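Side-chain contacts in putative aminopeptidase (Leishmania major, PDB 5NTH), which probably acts as a manganese-dependent M17 leucyl aminopeptidase, removing amino-terminal residues from peptides, and here holds the inhibitor actinonin at its two-metal site: residues A326-A331 / I414-L419; A514-N519 / T524-T529; V296-V301 / D388-I393. All blocks are in the same frame, centred on the assembly; numbering follows the deposited sequence.

Contact 1. Residues A326-A331 / I414-L419; sequences AGVFCA and IDMATL. With BB2 (actinonin), chain E.
Val328 and Met416 meet where helix 323-341 packs on strand 412-417, a helix-on-sheet contact in the alpha/beta catalytic domain of this M17 aminopeptidase. The side chains pass flank to flank, running opposite ways. From the helix, Val328 presents its CG1 branch, which lies 3.7 Å from Met416 CB and 3.9 Å from Met416 SD, touching the methionine along its flank. Met416 leaves the strand with CG anti to the backbone N (chi1 -170°) and runs extended as far as SD. There chi3 of -76° bends the chain, which keeps CE within 4.1 Å of Val328 CG1. One valine methyl therefore meets the root, the sulfur and the end of the methionine. Gly327, with no side chain, lets the sulfur come up to the helix backbone, its CA lying 4.2 Å from Met416 SD. The contact is apolar and buried, and Val531 of helix 528-536 also packs on Met416. Past the strand end the chain turns through an inverse gamma turn centred on Thr418, whose OG1 is hydrogen-bonded to OD1 of the metal ligand Asp321. Leu419 then reaches the inhibitor: actinonin N1 donates to Leu419 O at 2.9 Å, nearly straight at 171°.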
loop_
_atom_site.group_PDB
_atom_site.type_symbol
_atom_site.label_atom_id
_atom_site.label_comp_id
_atom_site.label_asym_id
_atom_site.label_seq_id
_atom_site.Cartn_x
_atom_site.Cartn_y
_atom_site.Cartn_z
ATOM N N ALA A 326 -0.864 -24.152 -24.394
ATOM C CA ALA A 326 -1.269 -24.076 -25.782
ATOM C C ALA A 326 -0.084 -24.064 -26.750
ATOM O O ALA A 326 -0.170 -24.699 -27.792
ATOM C CB ALA A 326 -2.184 -22.880 -26.032
ATOM N N GLY A 327 0.989 -23.346 -26.409
ATOM C CA GLY A 327 2.237 -23.387 -27.160
ATOM C C GLY A 327 2.678 -24.817 -27.485
ATOM O O GLY A 327 2.759 -25.183 -28.663
ATOM N N VAL A 328 2.895 -25.636 -26.446
ATOM C CA VAL A 328 3.276 -27.039 -26.650
ATOM C C VAL A 328 2.169 -27.906 -27.269
ATOM O O VAL A 328 2.475 -28.820 -27.993
ATOM C CB VAL A 328 3.800 -27.745 -25.370
ATOM C CG1 VAL A 328 4.968 -26.991 -24.753
ATOM C CG2 VAL A 328 2.686 -27.956 -24.358
ATOM N N PHE A 329 0.905 -27.671 -26.949
ATOM C CA PHE A 329 -0.184 -28.437 -27.571
ATOM C C PHE A 329 -0.194 -28.221 -29.078
ATOM O O PHE A 329 -0.237 -29.180 -29.839
ATOM C CB PHE A 329 -1.525 -27.991 -27.038
ATOM C CG PHE A 329 -2.718 -28.639 -27.709
ATOM C CD1 PHE A 329 -2.897 -30.008 -27.687
ATOM C CD2 PHE A 329 -3.728 -27.850 -28.289
ATOM C CE1 PHE A 329 -4.042 -30.577 -28.255
ATOM C CE2 PHE A 329 -4.866 -28.416 -28.875
ATOM C CZ PHE A 329 -5.021 -29.786 -28.850
ATOM N N CYS A 330 -0.174 -26.964 -29.501
ATOM C CA CYS A 330 -0.218 -26.642 -30.914
ATOM C C CYS A 330 1.104 -26.969 -31.626
ATOM O O CYS A 330 1.085 -27.268 -32.803
ATOM C CB CYS A 330 -0.565 -25.170 -31.146
ATOM S SG CYS A 330 -2.179 -24.664 -30.561
ATOM N N ALA A 331 2.240 -26.887 -30.943
ATOM C CA ALA A 331 3.491 -27.442 -31.476
ATOM C C ALA A 331 3.375 -28.939 -31.731
ATOM O O ALA A 331 3.730 -29.413 -32.821
ATOM C CB ALA A 331 4.657 -27.169 -30.570
ATOM N N ILE A 414 10.615 -30.943 -22.162
ATOM C CA ILE A 414 10.401 -29.523 -22.369
ATOM C C ILE A 414 9.212 -29.050 -21.564
ATOM O O ILE A 414 8.079 -29.456 -21.833
ATOM C CB ILE A 414 10.119 -29.179 -23.833
ATOM C CG1 ILE A 414 11.217 -29.753 -24.720
ATOM C CG2 ILE A 414 10.018 -27.668 -23.984
ATOM C CD1 ILE A 414 11.000 -29.462 -26.186
ATOM N N ASP A 415 9.485 -28.147 -20.625
ATOM C CA ASP A 415 8.473 -27.601 -19.725
ATOM C C ASP A 415 8.196 -26.178 -20.159
ATOM O O ASP A 415 9.114 -25.360 -20.295
ATOM C CB ASP A 415 8.997 -27.648 -18.279
ATOM C CG ASP A 415 7.896 -27.488 -17.225
ATOM O OD1 ASP A 415 6.910 -28.252 -17.268
ATOM O OD2 ASP A 415 8.036 -26.620 -16.325
ATOM N N MET A 416 6.934 -25.874 -20.405
ATOM C CA MET A 416 6.584 -24.539 -20.887
ATOM C C MET A 416 5.419 -24.009 -20.119
ATOM O O MET A 416 4.399 -24.674 -20.016
ATOM C CB MET A 416 6.273 -24.534 -22.383
ATOM C CG MET A 416 6.140 -23.141 -22.956
ATOM S SD MET A 416 5.676 -23.143 -24.689
ATOM C CE MET A 416 7.205 -23.601 -25.477
ATOM N N ALA A 417 5.575 -22.786 -19.614
ATOM C CA ALA A 417 4.644 -22.227 -18.656
ATOM C C ALA A 417 4.737 -20.706 -18.582
ATOM O O ALA A 417 5.829 -20.154 -18.690
ATOM C CB ALA A 417 4.937 -22.827 -17.312
ATOM N N THR A 418 3.586 -20.039 -18.445
ATOM C CA THR A 418 3.515 -18.609 -18.070
ATOM C C THR A 418 3.667 -18.569 -16.555
ATOM O O THR A 418 2.690 -18.553 -15.815
ATOM C CB THR A 418 2.159 -17.963 -18.449
ATOM O OG1 THR A 418 1.098 -18.781 -17.962
ATOM C CG2 THR A 418 1.993 -17.850 -19.948
ATOM N N LEU A 419 4.885 -18.618 -16.076
ATOM C CA LEU A 419 5.038 -19.064 -14.723
ATOM C C LEU A 419 5.076 -17.925 -13.724
ATOM O O LEU A 419 4.381 -18.008 -12.720
ATOM C CB LEU A 419 6.241 -19.991 -14.567
ATOM C CG LEU A 419 6.113 -20.844 -13.300
ATOM C CD1 LEU A 419 4.893 -21.762 -13.320
ATOM C CD2 LEU A 419 7.356 -21.684 -13.093
HETATM C C5 BB2 E . 2.931 -15.270 -10.929
HETATM C C3 BB2 E . 1.800 -16.253 -10.879
HETATM O O4 BB2 E . 0.780 -15.890 -10.363
HETATM N N1 BB2 E . 1.900 -17.458 -11.424
HETATM O O2 BB2 E . 0.790 -18.331 -11.386
HETATM C C6 BB2 E . 3.403 -14.967 -9.512
HETATM C C12 BB2 E . 4.043 -13.616 -9.527
HETATM O O13 BB2 E . 5.206 -13.547 -9.817
HETATM C C7 BB2 E . 4.367 -16.069 -9.051
HETATM C C8 BB2 E . 4.983 -15.827 -7.676
HETATM C C9 BB2 E . 3.955 -15.933 -6.559
HETATM C C10 BB2 E . 3.965 -14.696 -5.677
HETATM C C11 BB2 E . 5.190 -14.670 -4.780
HETATM N N14 BB2 E . 3.315 -12.544 -9.248
HETATM C C15 BB2 E . 3.892 -11.204 -9.291
HETATM C C16 BB2 E . 2.892 -10.167 -9.855
HETATM C C18 BB2 E . 3.003 -8.760 -9.249
HETATM C C17 BB2 E . 3.013 -10.087 -11.390
HETATM C C19 BB2 E . 4.511 -10.892 -7.950
HETATM O O20 BB2 E . 5.719 -11.003 -7.889
HETATM N N21 BB2 E . 3.789 -10.512 -6.872
HETATM C C22 BB2 E . 4.400 -9.691 -5.817
HETATM C C23 BB2 E . 2.385 -10.771 -6.517
HETATM C C24 BB2 E . 1.983 -9.719 -5.482
HETATM C C25 BB2 E . 3.241 -8.947 -5.133
HETATM C C26 BB2 E . 5.092 -10.655 -4.840
HETATM O O27 BB2 E . 6.221 -11.305 -5.441
#

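Contact 2. Residues A514-N519 / T524-T529; sequences AYPTSN and TGYGVT
Thr524 is tied to the 514-519 segment by two hydrogen bonds to consecutive carbonyls. Its hydroxyl gives its proton to Pro516 O, with OG1 2.6 Å from that oxygen, in the carbonyl plane and on a lone pair. Its backbone N donates to Thr517 O at 3.0 Å; the bond is fairly straight at the hydrogen (163°), but the donor stands above the carbonyl plane. A chi1 of 63° turns OG1 back over its own backbone, where it also accepts from Tyr526 N, 3.2 Å from OG1, closing an ST turn. The hydroxyl thus serves as donor and acceptor at once. The Thr524 methyl, CG2, lies 3.5 Å from Asn519 ND2, while Asn519 OD1 takes weak bonds from Ala521 N and Gly522 N inside the hairpin. Beside this polar group, Pro516 CB approaches the Tyr526 ring obliquely, 3.5 Å from CD2. Ser518 OG is bonded to Asn317 ND2. The contact closes the base of the short hairpin of strands 518-519 and 522-523: the type I turn Tyr515-Ser518 leads in, and Gly527, its N held by Asp454, is the N-cap of helix 528-536, which packs on helix 203-221, while helix 422-427 lies against Pro516.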
loop_
_atom_site.group_PDB
_atom_site.type_symbol
_atom_site.label_atom_id
_atom_site.label_comp_id
_atom_site.label_asym_id
_atom_site.label_seq_id
_atom_site.Cartn_x
_atom_site.Cartn_y
_atom_site.Cartn_z
ATOM N N ALA A 514 5.940 -16.019 -19.463
ATOM C CA ALA A 514 4.799 -15.271 -18.945
ATOM C C ALA A 514 4.470 -13.984 -19.750
ATOM O O ALA A 514 3.337 -13.811 -20.167
ATOM C CB ALA A 514 5.012 -14.959 -17.479
ATOM N N TYR A 515 5.459 -13.119 -19.974
ATOM C CA TYR A 515 5.278 -11.888 -20.756
ATOM C C TYR A 515 5.269 -12.059 -22.301
ATOM O O TYR A 515 4.450 -11.452 -22.964
ATOM C CB TYR A 515 6.258 -10.790 -20.289
ATOM C CG TYR A 515 5.873 -10.349 -18.910
ATOM C CD1 TYR A 515 6.251 -11.092 -17.782
ATOM C CD2 TYR A 515 5.020 -9.271 -18.718
ATOM C CE1 TYR A 515 5.821 -10.737 -16.517
ATOM C CE2 TYR A 515 4.592 -8.915 -17.444
ATOM C CZ TYR A 515 4.991 -9.650 -16.346
ATOM O OH TYR A 515 4.566 -9.282 -15.085
ATOM N N PRO A 516 6.143 -12.902 -22.877
ATOM C CA PRO A 516 6.124 -13.060 -24.360
ATOM C C PRO A 516 4.835 -13.675 -24.963
ATOM O O PRO A 516 4.583 -13.543 -26.168
ATOM C CB PRO A 516 7.333 -13.962 -24.636
ATOM C CG PRO A 516 8.154 -13.943 -23.393
ATOM C CD PRO A 516 7.227 -13.674 -22.252
ATOM N N THR A 517 4.028 -14.308 -24.113
ATOM C CA THR A 517 2.817 -14.960 -24.524
ATOM C C THR A 517 1.733 -13.989 -24.984
ATOM O O THR A 517 0.760 -14.411 -25.578
ATOM C CB THR A 517 2.235 -15.795 -23.369
ATOM O OG1 THR A 517 1.526 -16.913 -23.881
ATOM C CG2 THR A 517 1.255 -14.969 -22.472
ATOM N N SER A 518 1.861 -12.719 -24.636
ATOM C CA SER A 518 0.882 -11.724 -25.017
ATOM C C SER A 518 1.485 -10.362 -25.113
ATOM O O SER A 518 2.531 -10.091 -24.564
ATOM C CB SER A 518 -0.294 -11.645 -24.033
ATOM O OG SER A 518 -0.022 -10.783 -22.938
ATOM N N ASN A 519 0.781 -9.509 -25.834
ATOM C CA ASN A 519 1.122 -8.119 -25.970
ATOM C C ASN A 519 -0.178 -7.274 -26.051
ATOM O O ASN A 519 -1.258 -7.767 -25.729
ATOM C CB ASN A 519 2.014 -7.972 -27.188
ATOM C CG ASN A 519 1.295 -8.293 -28.490
ATOM O OD1 ASN A 519 0.099 -8.030 -28.664
ATOM N ND2 ASN A 519 2.020 -8.849 -29.408
ATOM N N THR A 524 0.193 -13.999 -28.476
ATOM C CA THR A 524 1.210 -13.996 -29.519
ATOM C C THR A 524 1.402 -15.324 -30.220
ATOM O O THR A 524 2.002 -15.364 -31.282
ATOM C CB THR A 524 2.589 -13.545 -29.003
ATOM O OG1 THR A 524 3.076 -14.459 -28.014
ATOM C CG2 THR A 524 2.500 -12.144 -28.431
ATOM N N GLY A 525 0.912 -16.405 -29.634
ATOM C CA GLY A 525 1.182 -17.751 -30.141
ATOM C C GLY A 525 2.556 -18.291 -29.746
ATOM O O GLY A 525 2.942 -19.390 -30.170
ATOM N N TYR A 526 3.298 -17.529 -28.932
ATOM C CA TYR A 526 4.635 -17.912 -28.514
ATOM C C TYR A 526 4.688 -19.349 -28.045
ATOM O O TYR A 526 3.838 -19.775 -27.273
ATOM C CB TYR A 526 5.109 -17.048 -27.373
ATOM C CG TYR A 526 6.539 -17.296 -26.993
ATOM C CD1 TYR A 526 6.947 -18.498 -26.379
ATOM C CD2 TYR A 526 7.497 -16.343 -27.235
ATOM C CE1 TYR A 526 8.268 -18.725 -26.031
ATOM C CE2 TYR A 526 8.813 -16.563 -26.869
ATOM C CZ TYR A 526 9.184 -17.751 -26.266
ATOM O OH TYR A 526 10.500 -17.940 -25.966
ATOM N N GLY A 527 5.724 -20.058 -28.494
ATOM C CA GLY A 527 6.001 -21.406 -28.075
ATOM C C GLY A 527 5.912 -22.380 -29.219
ATOM O O GLY A 527 6.680 -23.329 -29.274
ATOM N N VAL A 528 4.968 -22.149 -30.118
ATOM C CA VAL A 528 4.642 -23.075 -31.193
ATOM C C VAL A 528 5.812 -23.262 -32.147
ATOM O O VAL A 528 6.098 -24.380 -32.591
ATOM C CB VAL A 528 3.468 -22.542 -32.030
ATOM C CG1 VAL A 528 3.250 -23.413 -33.259
ATOM C CG2 VAL A 528 2.191 -22.484 -31.195
ATOM N N THR A 529 6.458 -22.149 -32.478
ATOM C CA THR A 529 7.535 -22.127 -33.455
ATOM C C THR A 529 8.898 -22.298 -32.784
ATOM O O THR A 529 9.892 -22.657 -33.456
ATOM C CB THR A 529 7.504 -20.821 -34.285
ATOM O OG1 THR A 529 6.175 -20.582 -34.768
ATOM C CG2 THR A 529 8.402 -20.914 -35.500
#

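Contact 3. Residues V296-V301 / D388-I393; sequences VGKGIV and DAEGRI. With MN (manganese (II) ion), chain D; MN (manganese (II) ion), chain C; BB2 (actinonin), chain E; BCT (bicarbonate ion), chain B.
Lys298 and Gly391 bring the two backbones nearest, their CA atoms 6.2 Å apart, where strand 291-300 passes segment 388-393, which runs into helix 391-404. The chain turns a corner at Val301. Lys298 CD lies 3.7 Å from Gly391 CA, a close pass that the missing side chain of the glycine permits. Beyond it the lysine runs on extended to put NZ 2.0 Å from the manganese of chain C. The side chain of Glu390 crosses that of Lys298 at about a right angle. Its chi1 of 83° and a bend at chi2 set the carboxylate across the pair of ions, bridging them, OE1 binding the manganese of chain D and OE2 that of chain C, each at 1.9 Å. Ile300 passes at a slant to the glutamate, its CG1 4.0 Å from Glu390 CG. Asp388 holds the chain D ion twice, through OD1 at 2.0 Å and its backbone O, while OD2 makes a salt bridge to Lys310. Actinonin O2 bridges both ions, and O4 adds a bond to the chain D ion. Arg392 N donates to bicarbonate O1, although the exact place of that ion is doubtful. Asp303 and Asp321 complete the protein ligands of what is the two-metal centre of M17 leucyl aminopeptidases, with a bridging glutamate, a lysine ligand and a bicarbonate beside the arginine.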
loop_
_atom_site.group_PDB
_atom_site.type_symbol
_atom_site.label_atom_id
_atom_site.label_comp_id
_atom_site.label_asym_id
_atom_site.label_seq_id
_atom_site.Cartn_x
_atom_site.Cartn_y
_atom_site.Cartn_z
ATOM N N VAL A 296 5.556 -30.655 -21.685
ATOM C CA VAL A 296 4.602 -30.376 -20.595
ATOM C C VAL A 296 4.316 -28.889 -20.491
ATOM O O VAL A 296 5.224 -28.065 -20.529
ATOM C CB VAL A 296 5.124 -30.850 -19.225
ATOM C CG1 VAL A 296 4.052 -30.732 -18.154
ATOM C CG2 VAL A 296 5.597 -32.293 -19.289
ATOM N N GLY A 297 3.043 -28.555 -20.328
ATOM C CA GLY A 297 2.628 -27.165 -20.300
ATOM C C GLY A 297 1.611 -26.828 -19.244
ATOM O O GLY A 297 0.706 -27.631 -18.957
ATOM N N LYS A 298 1.764 -25.625 -18.686
ATOM C CA LYS A 298 0.844 -25.086 -17.699
ATOM C C LYS A 298 -0.446 -24.695 -18.404
ATOM O O LYS A 298 -0.459 -23.749 -19.193
ATOM C CB LYS A 298 1.481 -23.880 -16.974
ATOM C CG LYS A 298 0.597 -23.129 -15.966
ATOM C CD LYS A 298 1.380 -22.029 -15.249
ATOM C CE LYS A 298 0.509 -20.847 -14.832
ATOM N NZ LYS A 298 0.978 -20.029 -13.666
ATOM N N GLY A 299 -1.510 -25.449 -18.132
ATOM C CA GLY A 299 -2.862 -25.137 -18.590
ATOM C C GLY A 299 -3.763 -24.549 -17.499
ATOM O O GLY A 299 -4.880 -25.043 -17.257
ATOM N N ILE A 300 -3.311 -23.490 -16.838
ATOM C CA ILE A 300 -4.160 -22.824 -15.856
ATOM C C ILE A 300 -5.069 -21.896 -16.641
ATOM O O ILE A 300 -4.634 -20.854 -17.143
ATOM C CB ILE A 300 -3.343 -22.121 -14.759
ATOM C CG1 ILE A 300 -2.637 -23.164 -13.883
ATOM C CG2 ILE A 300 -4.202 -21.206 -13.909
ATOM C CD1 ILE A 300 -3.529 -24.127 -13.113
ATOM N N VAL A 301 -6.325 -22.316 -16.783
ATOM C CA VAL A 301 -7.272 -21.616 -17.661
ATOM C C VAL A 301 -7.673 -20.251 -17.120
ATOM O O VAL A 301 -7.957 -19.316 -17.883
ATOM C CB VAL A 301 -8.523 -22.445 -17.980
ATOM C CG1 VAL A 301 -8.109 -23.670 -18.784
ATOM C CG2 VAL A 301 -9.329 -22.788 -16.723
ATOM N N ASP A 388 -0.896 -18.636 -4.998
ATOM C CA ASP A 388 -0.724 -18.077 -6.330
ATOM C C ASP A 388 0.480 -18.616 -7.127
ATOM O O ASP A 388 0.592 -18.331 -8.348
ATOM C CB ASP A 388 -0.670 -16.558 -6.270
ATOM C CG ASP A 388 -0.906 -15.930 -7.604
ATOM O OD1 ASP A 388 -1.237 -16.643 -8.615
ATOM O OD2 ASP A 388 -0.708 -14.710 -7.658
ATOM N N ALA A 389 1.351 -19.384 -6.465
ATOM C CA ALA A 389 2.339 -20.204 -7.151
ATOM C C ALA A 389 1.774 -21.596 -7.368
ATOM O O ALA A 389 2.222 -22.585 -6.828
ATOM C CB ALA A 389 3.642 -20.240 -6.398
ATOM N N GLU A 390 0.760 -21.630 -8.200
ATOM C CA GLU A 390 0.031 -22.827 -8.562
ATOM C C GLU A 390 0.625 -23.554 -9.791
ATOM O O GLU A 390 0.346 -24.723 -10.022
ATOM C CB GLU A 390 -1.419 -22.409 -8.839
ATOM C CG GLU A 390 -1.727 -21.853 -10.245
ATOM C CD GLU A 390 -1.027 -20.536 -10.639
ATOM O OE1 GLU A 390 -0.626 -19.736 -9.752
ATOM O OE2 GLU A 390 -0.890 -20.265 -11.874
ATOM N N GLY A 391 1.394 -22.829 -10.602
ATOM C CA GLY A 391 1.962 -23.364 -11.843
ATOM C C GLY A 391 2.976 -24.452 -11.581
ATOM O O GLY A 391 2.826 -25.561 -12.066
ATOM N N ARG A 392 4.010 -24.115 -10.812
ATOM C CA ARG A 392 4.921 -25.061 -10.167
ATOM C C ARG A 392 4.293 -26.398 -9.806
ATOM O O ARG A 392 4.869 -27.446 -10.064
ATOM C CB ARG A 392 5.313 -24.479 -8.805
ATOM C CG ARG A 392 6.415 -23.464 -8.817
ATOM C CD ARG A 392 6.365 -22.598 -7.594
ATOM N NE ARG A 392 6.544 -21.253 -8.092
ATOM C CZ ARG A 392 7.586 -20.452 -7.864
ATOM N NH1 ARG A 392 7.608 -19.253 -8.455
ATOM N NH2 ARG A 392 8.594 -20.796 -7.037
ATOM N N ILE A 393 3.145 -26.324 -9.126
ATOM C CA ILE A 393 2.548 -27.470 -8.508
ATOM C C ILE A 393 1.924 -28.386 -9.509
ATOM O O ILE A 393 2.200 -29.567 -9.519
ATOM C CB ILE A 393 1.492 -27.091 -7.492
ATOM C CG1 ILE A 393 2.177 -26.486 -6.252
ATOM C CG2 ILE A 393 0.708 -28.330 -7.096
ATOM C CD1 ILE A 393 1.234 -25.918 -5.214
HETATM MN MN MN D . -0.410 -17.844 -9.936
HETATM MN MN MN C . -0.361 -18.751 -12.908
HETATM C C5 BB2 E . 2.931 -15.270 -10.929
HETATM C C3 BB2 E . 1.800 -16.253 -10.879
HETATM O O4 BB2 E . 0.780 -15.890 -10.363
HETATM N N1 BB2 E . 1.900 -17.458 -11.424
HETATM O O2 BB2 E . 0.790 -18.331 -11.386
HETATM C C6 BB2 E . 3.403 -14.967 -9.512
HETATM C C12 BB2 E . 4.043 -13.616 -9.527
HETATM O O13 BB2 E . 5.206 -13.547 -9.817
HETATM C C7 BB2 E . 4.367 -16.069 -9.051
HETATM C C8 BB2 E . 4.983 -15.827 -7.676
HETATM C C9 BB2 E . 3.955 -15.933 -6.559
HETATM C C10 BB2 E . 3.965 -14.696 -5.677
HETATM C C11 BB2 E . 5.190 -14.670 -4.780
HETATM N N14 BB2 E . 3.315 -12.544 -9.248
HETATM C C15 BB2 E . 3.892 -11.204 -9.291
HETATM C C16 BB2 E . 2.892 -10.167 -9.855
HETATM C C18 BB2 E . 3.003 -8.760 -9.249
HETATM C C17 BB2 E . 3.013 -10.087 -11.390
HETATM C C19 BB2 E . 4.511 -10.892 -7.950
HETATM O O20 BB2 E . 5.719 -11.003 -7.889
HETATM N N21 BB2 E . 3.789 -10.512 -6.872
HETATM C C22 BB2 E . 4.400 -9.691 -5.817
HETATM C C23 BB2 E . 2.385 -10.771 -6.517
HETATM C C24 BB2 E . 1.983 -9.719 -5.482
HETATM C C25 BB2 E . 3.241 -8.947 -5.133
HETATM C C26 BB2 E . 5.092 -10.655 -4.840
HETATM O O27 BB2 E . 6.221 -11.305 -5.441
HETATM C C BCT B . 4.042 -20.369 -10.150
HETATM O O1 BCT B . 3.420 -21.383 -10.465
HETATM O O2 BCT B . 5.195 -20.400 -9.688
HETATM O O3 BCT B . 3.422 -19.215 -10.291
#

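How the contacts relate
All three contacts lie in the catalytic domain, and contacts 1 and 3 share its mixed eight-stranded sheet, in which strands 291-300 and 412-417 are parallel neighbours. Their centres are about 11 Å apart and their segments alternate along the chain, and helix 391-404 of contact 3 is followed directly by strand 412-417 of contact 1. Backbone bonds between Val296 and both Ile414 and Met416 join them, and both reach actinonin. Contact 2 comes last in sequence, its centre about 9 Å from that of contact 1, where Met416 CE packs on Gly527 CA. It does not touch contact 3, about 16 Å away between centres. Contact 1 thus stands between the metal site and the carboxy-terminal helix 528-536.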